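Long-range contact in mandelate racemase/muconate lactonizing protein (Alicyclobacillus acidocaldarius LAA1, PDB 3QLD), which belongs to the enolase superfamily, pairing an N-terminal alpha+beta capping domain with a C-terminal TIM-type barrel: residues Asn104-Trp116 with Val269-Leu281. Numbering follows the deposited sequence.
With SO4 (sulfate ion), chain C; SO4 (sulfate ion), chain D.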
loop_
_atom_site.group_PDB
_atom_site.type_symbol
_atom_site.label_atom_id
_atom_site.label_comp_id
_atom_site.label_asym_id
_atom_site.label_seq_id
_atom_site.Cartn_x
_atom_site.Cartn_y
_atom_site.Cartn_z
ATOM N N ASN A 104 -1.222 2.251 -5.063
ATOM C CA ASN A 104 -1.060 3.645 -5.612
ATOM C C ASN A 104 -2.385 4.195 -6.092
ATOM O O ASN A 104 -2.478 4.868 -7.138
ATOM C CB ASN A 104 -0.039 3.639 -6.746
ATOM C CG ASN A 104 1.396 3.412 -6.194
ATOM O OD1 ASN A 104 2.009 4.364 -5.668
ATOM N ND2 ASN A 104 1.902 2.184 -6.302
ATOM N N ARG A 105 -3.440 3.875 -5.340
ATOM C CA ARG A 105 -4.776 4.182 -5.857
ATOM C C ARG A 105 -5.095 5.669 -5.957
ATOM O O ARG A 105 -5.870 6.047 -6.844
ATOM C CB ARG A 105 -5.841 3.455 -5.066
ATOM C CG ARG A 105 -5.837 1.989 -5.464
ATOM C CD ARG A 105 -6.964 1.241 -4.689
ATOM N NE ARG A 105 -7.000 -0.194 -5.038
ATOM C CZ ARG A 105 -7.937 -0.772 -5.802
ATOM N NH1 ARG A 105 -8.996 -0.079 -6.268
ATOM N NH2 ARG A 105 -7.840 -2.075 -6.065
HETATM N N MSE A 106 -4.518 6.506 -5.083
HETATM C CA MSE A 106 -4.776 7.943 -5.203
HETATM C C MSE A 106 -4.111 8.564 -6.446
HETATM O O MSE A 106 -4.680 9.495 -7.071
HETATM C CB MSE A 106 -4.382 8.692 -3.919
HETATM C CG MSE A 106 -5.236 8.285 -2.704
HETATM SE SE MSE A 106 -4.352 8.948 -1.112
HETATM C CE MSE A 106 -5.638 8.398 0.231
ATOM N N SER A 107 -2.928 8.057 -6.797
ATOM C CA SER A 107 -2.219 8.465 -8.043
ATOM C C SER A 107 -2.966 7.947 -9.279
ATOM O O SER A 107 -3.228 8.722 -10.240
ATOM C CB SER A 107 -0.755 7.965 -8.030
ATOM O OG SER A 107 -0.092 8.840 -7.177
ATOM N N VAL A 108 -3.388 6.691 -9.219
ATOM C CA VAL A 108 -4.154 6.098 -10.301
ATOM C C VAL A 108 -5.441 6.899 -10.507
ATOM O O VAL A 108 -5.813 7.229 -11.654
ATOM C CB VAL A 108 -4.455 4.586 -10.008
ATOM C CG1 VAL A 108 -5.589 4.076 -10.896
ATOM C CG2 VAL A 108 -3.195 3.719 -10.303
ATOM N N ALA A 109 -6.108 7.203 -9.409
ATOM C CA ALA A 109 -7.381 7.925 -9.434
ATOM C C ALA A 109 -7.216 9.303 -10.084
ATOM O O ALA A 109 -8.162 9.832 -10.746
ATOM C CB ALA A 109 -7.832 8.142 -8.035
ATOM N N ALA A 110 -6.062 9.953 -9.852
ATOM C CA ALA A 110 -5.905 11.277 -10.453
ATOM C C ALA A 110 -5.920 11.201 -12.002
ATOM O O ALA A 110 -6.528 12.040 -12.683
ATOM C CB ALA A 110 -4.682 12.024 -9.884
ATOM N N ILE A 111 -5.266 10.189 -12.547
ATOM C CA ILE A 111 -5.322 9.947 -13.971
ATOM C C ILE A 111 -6.764 9.703 -14.416
ATOM O O ILE A 111 -7.330 10.466 -15.255
ATOM C CB ILE A 111 -4.435 8.754 -14.334
ATOM C CG1 ILE A 111 -2.995 9.083 -13.937
ATOM C CG2 ILE A 111 -4.563 8.402 -15.842
ATOM C CD1 ILE A 111 -2.418 10.250 -14.756
ATOM N N GLU A 112 -7.368 8.666 -13.832
ATOM C CA GLU A 112 -8.712 8.235 -14.221
ATOM C C GLU A 112 -9.741 9.388 -14.137
ATOM O O GLU A 112 -10.561 9.570 -15.060
ATOM C CB GLU A 112 -9.128 7.069 -13.350
ATOM C CG GLU A 112 -10.389 6.324 -13.891
ATOM C CD GLU A 112 -11.619 6.692 -13.084
ATOM O OE1 GLU A 112 -11.651 7.681 -12.268
ATOM O OE2 GLU A 112 -12.591 5.925 -13.177
HETATM N N MSE A 113 -9.702 10.161 -13.064
HETATM C CA MSE A 113 -10.688 11.215 -12.843
HETATM C C MSE A 113 -10.493 12.424 -13.796
HETATM O O MSE A 113 -11.504 13.035 -14.229
HETATM C CB MSE A 113 -10.715 11.659 -11.396
HETATM C CG MSE A 113 -11.319 10.527 -10.492
HETATM SE SE MSE A 113 -10.966 10.753 -8.589
HETATM C CE MSE A 113 -12.208 12.052 -7.967
ATOM N N ALA A 114 -9.232 12.723 -14.145
ATOM C CA ALA A 114 -8.957 13.816 -15.112
ATOM C C ALA A 114 -9.501 13.363 -16.480
ATOM O O ALA A 114 -10.041 14.193 -17.252
ATOM C CB ALA A 114 -7.473 14.098 -15.154
ATOM N N VAL A 115 -9.396 12.064 -16.810
ATOM C CA VAL A 115 -9.922 11.591 -18.096
ATOM C C VAL A 115 -11.487 11.679 -18.162
ATOM O O VAL A 115 -12.067 12.127 -19.180
ATOM C CB VAL A 115 -9.433 10.200 -18.419
ATOM C CG1 VAL A 115 -10.051 9.669 -19.712
ATOM C CG2 VAL A 115 -7.930 10.234 -18.566
ATOM N N TRP A 116 -12.152 11.269 -17.087
ATOM C CA TRP A 116 -13.603 11.486 -16.937
ATOM C C TRP A 116 -13.976 12.961 -17.106
ATOM O O TRP A 116 -15.018 13.306 -17.721
ATOM C CB TRP A 116 -14.083 10.990 -15.568
ATOM C CG TRP A 116 -14.445 9.537 -15.543
ATOM C CD1 TRP A 116 -13.676 8.499 -15.107
ATOM C CD2 TRP A 116 -15.701 8.960 -15.935
ATOM N NE1 TRP A 116 -14.357 7.307 -15.234
ATOM C CE2 TRP A 116 -15.612 7.570 -15.714
ATOM C CE3 TRP A 116 -16.905 9.497 -16.425
ATOM C CZ2 TRP A 116 -16.665 6.698 -15.995
ATOM C CZ3 TRP A 116 -17.967 8.606 -16.732
ATOM C CH2 TRP A 116 -17.826 7.230 -16.506
ATOM N N VAL A 269 -16.764 6.844 1.656
ATOM C CA VAL A 269 -16.273 6.786 0.268
ATOM C C VAL A 269 -15.414 8.014 -0.029
ATOM O O VAL A 269 -15.853 9.141 0.202
ATOM C CB VAL A 269 -17.438 6.768 -0.726
ATOM C CG1 VAL A 269 -16.936 7.001 -2.232
ATOM C CG2 VAL A 269 -18.174 5.398 -0.594
ATOM N N LYS A 270 -14.175 7.815 -0.532
ATOM C CA LYS A 270 -13.434 8.971 -1.078
ATOM C C LYS A 270 -12.915 8.423 -2.408
ATOM O O LYS A 270 -12.181 7.457 -2.425
ATOM C CB LYS A 270 -12.308 9.418 -0.156
ATOM C CG LYS A 270 -12.756 9.824 1.236
ATOM C CD LYS A 270 -11.616 10.305 2.140
ATOM C CE LYS A 270 -12.149 10.430 3.574
ATOM N NZ LYS A 270 -11.134 10.814 4.578
ATOM N N PRO A 271 -13.446 8.930 -3.525
ATOM C CA PRO A 271 -13.152 8.372 -4.840
ATOM C C PRO A 271 -11.656 8.250 -5.072
ATOM O O PRO A 271 -11.208 7.281 -5.653
ATOM C CB PRO A 271 -13.854 9.374 -5.810
ATOM C CG PRO A 271 -14.970 9.932 -4.940
ATOM C CD PRO A 271 -14.445 10.025 -3.564
ATOM N N GLY A 272 -10.875 9.213 -4.591
ATOM C CA GLY A 272 -9.418 9.153 -4.800
ATOM C C GLY A 272 -8.811 7.975 -4.044
ATOM O O GLY A 272 -7.992 7.239 -4.570
ATOM N N ARG A 273 -9.262 7.743 -2.819
ATOM C CA ARG A 273 -8.675 6.648 -1.990
ATOM C C ARG A 273 -9.007 5.314 -2.688
ATOM O O ARG A 273 -8.252 4.352 -2.654
ATOM C CB ARG A 273 -9.316 6.712 -0.572
ATOM C CG ARG A 273 -8.675 5.768 0.495
ATOM C CD ARG A 273 -9.499 5.697 1.887
ATOM N NE ARG A 273 -10.669 4.795 1.757
ATOM C CZ ARG A 273 -11.947 5.172 1.845
ATOM N NH1 ARG A 273 -12.269 6.431 2.118
ATOM N NH2 ARG A 273 -12.917 4.253 1.686
ATOM N N LEU A 274 -10.166 5.250 -3.339
ATOM C CA LEU A 274 -10.617 3.981 -3.952
ATOM C C LEU A 274 -10.049 3.692 -5.320
ATOM O O LEU A 274 -10.135 2.574 -5.801
ATOM C CB LEU A 274 -12.164 3.889 -3.929
ATOM C CG LEU A 274 -12.741 3.762 -2.535
ATOM C CD1 LEU A 274 -14.265 3.998 -2.624
ATOM C CD2 LEU A 274 -12.410 2.325 -2.058
ATOM N N GLY A 275 -9.432 4.709 -5.965
ATOM C CA GLY A 275 -8.943 4.514 -7.317
ATOM C C GLY A 275 -9.735 5.209 -8.432
ATOM O O GLY A 275 -9.441 4.981 -9.645
ATOM N N GLY A 276 -10.672 6.072 -8.062
ATOM C CA GLY A 276 -11.328 6.893 -9.079
ATOM C C GLY A 276 -12.830 6.690 -9.133
ATOM O O GLY A 276 -13.447 6.055 -8.241
ATOM N N PHE A 277 -13.421 7.198 -10.211
ATOM C CA PHE A 277 -14.898 7.186 -10.327
ATOM C C PHE A 277 -15.401 5.778 -10.589
ATOM O O PHE A 277 -16.357 5.353 -9.959
ATOM C CB PHE A 277 -15.379 8.155 -11.416
ATOM C CG PHE A 277 -15.302 9.626 -11.055
ATOM C CD1 PHE A 277 -15.952 10.133 -9.931
ATOM C CD2 PHE A 277 -14.677 10.531 -11.895
ATOM C CE1 PHE A 277 -15.930 11.482 -9.611
ATOM C CE2 PHE A 277 -14.655 11.901 -11.581
ATOM C CZ PHE A 277 -15.259 12.379 -10.451
ATOM N N GLY A 278 -14.769 5.052 -11.509
ATOM C CA GLY A 278 -15.135 3.670 -11.844
ATOM C C GLY A 278 -15.051 2.738 -10.626
ATOM O O GLY A 278 -15.958 1.903 -10.382
ATOM N N ALA A 279 -13.968 2.873 -9.859
ATOM C CA ALA A 279 -13.855 2.138 -8.583
ATOM C C ALA A 279 -14.931 2.492 -7.544
ATOM O O ALA A 279 -15.468 1.588 -6.851
ATOM C CB ALA A 279 -12.426 2.221 -8.003
ATOM N N THR A 280 -15.273 3.769 -7.460
ATOM C CA THR A 280 -16.307 4.234 -6.594
ATOM C C THR A 280 -17.678 3.598 -6.982
ATOM O O THR A 280 -18.420 3.117 -6.116
ATOM C CB THR A 280 -16.436 5.739 -6.653
ATOM O OG1 THR A 280 -15.209 6.308 -6.193
ATOM C CG2 THR A 280 -17.580 6.239 -5.733
ATOM N N LEU A 281 -18.005 3.604 -8.266
ATOM C CA LEU A 281 -19.284 2.939 -8.718
ATOM C C LEU A 281 -19.288 1.452 -8.363
ATOM O O LEU A 281 -20.325 0.949 -7.915
ATOM C CB LEU A 281 -19.514 3.116 -10.240
ATOM C CG LEU A 281 -19.721 4.595 -10.605
ATOM C CD1 LEU A 281 -19.716 4.835 -12.132
ATOM C CD2 LEU A 281 -20.944 5.153 -9.945
HETATM S S SO4 C . -10.517 -3.545 -6.814
HETATM O O1 SO4 C . -9.161 -3.455 -7.350
HETATM O O2 SO4 C . -10.949 -2.229 -6.356
HETATM O O3 SO4 C . -11.462 -3.934 -7.857
HETATM O O4 SO4 C . -10.497 -4.547 -5.744
HETATM S S SO4 D . -3.929 -3.593 -5.577
HETATM O O1 SO4 D . -3.136 -3.804 -4.361
HETATM O O2 SO4 D . -3.089 -3.520 -6.768
HETATM O O3 SO4 D . -4.818 -4.732 -5.769
HETATM O O4 SO4 D . -4.728 -2.368 -5.456
HETATM O O HOH W 1 -11.648 3.965 -11.073
#
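Met-113, a selenomethionine, lies over one face of the Phe-277 ring, its CG 4.0 Å from the ring centroid. Its chain bends at the last torsion (chi3 79°), which brings CE over the rim of the same face and within 3.8 Å of Pro-271 CB; SE stands farther above the ring in a Met-aromatic contact. The phenyl ring in turn directs its edge at the indole face of Trp-116, the planes at 80° to one another, while Phe-277 CB sits over the five-membered ring. His-308 adds another edge-to-face partner to Phe-277. Midway along the contact Ala-109, with its small side chain, sets CB 3.5 Å from Gly-276 N, and with Gly-272, Gly-275 and Gly-276 opposite, the backbones come close enough for CA-H...O contacts, such as Gly-275 CA to Arg-105 O.

This is the interface between the capping domain and the barrel of the enolase fold. Helix 105-123, backed by the antiparallel sheet of its own domain, crosses the loop and short helical turn after barrel strand 266-269, and Gly-275 ends that turn in a Schellman motif.

The following helix starts against the carboxylate of Glu-112. Glu-112 OE1 accepts a bond from Phe-277 N at 2.8 Å and its OE2 one from Gly-278 N at 2.9 Å, both from the syn side, a fork that should fix the carboxylate's rotation and probably stabilises its negative charge at the helix N-terminus. A water donates to Gly-275 O and, weakly, to Glu-112 OE2, and accepts from Ala-279 N. At the far edge the extended Arg-105 chain carries its guanidinium to the Leu-274 carbonyl, where Arg-105 NH1 donates in the guanidinium plane to Leu-274 O (2.9 Å); two sulfate ions, probably from the crystallisation liquor, also meet this guanidinium, one of them bonded to both NE and NH2.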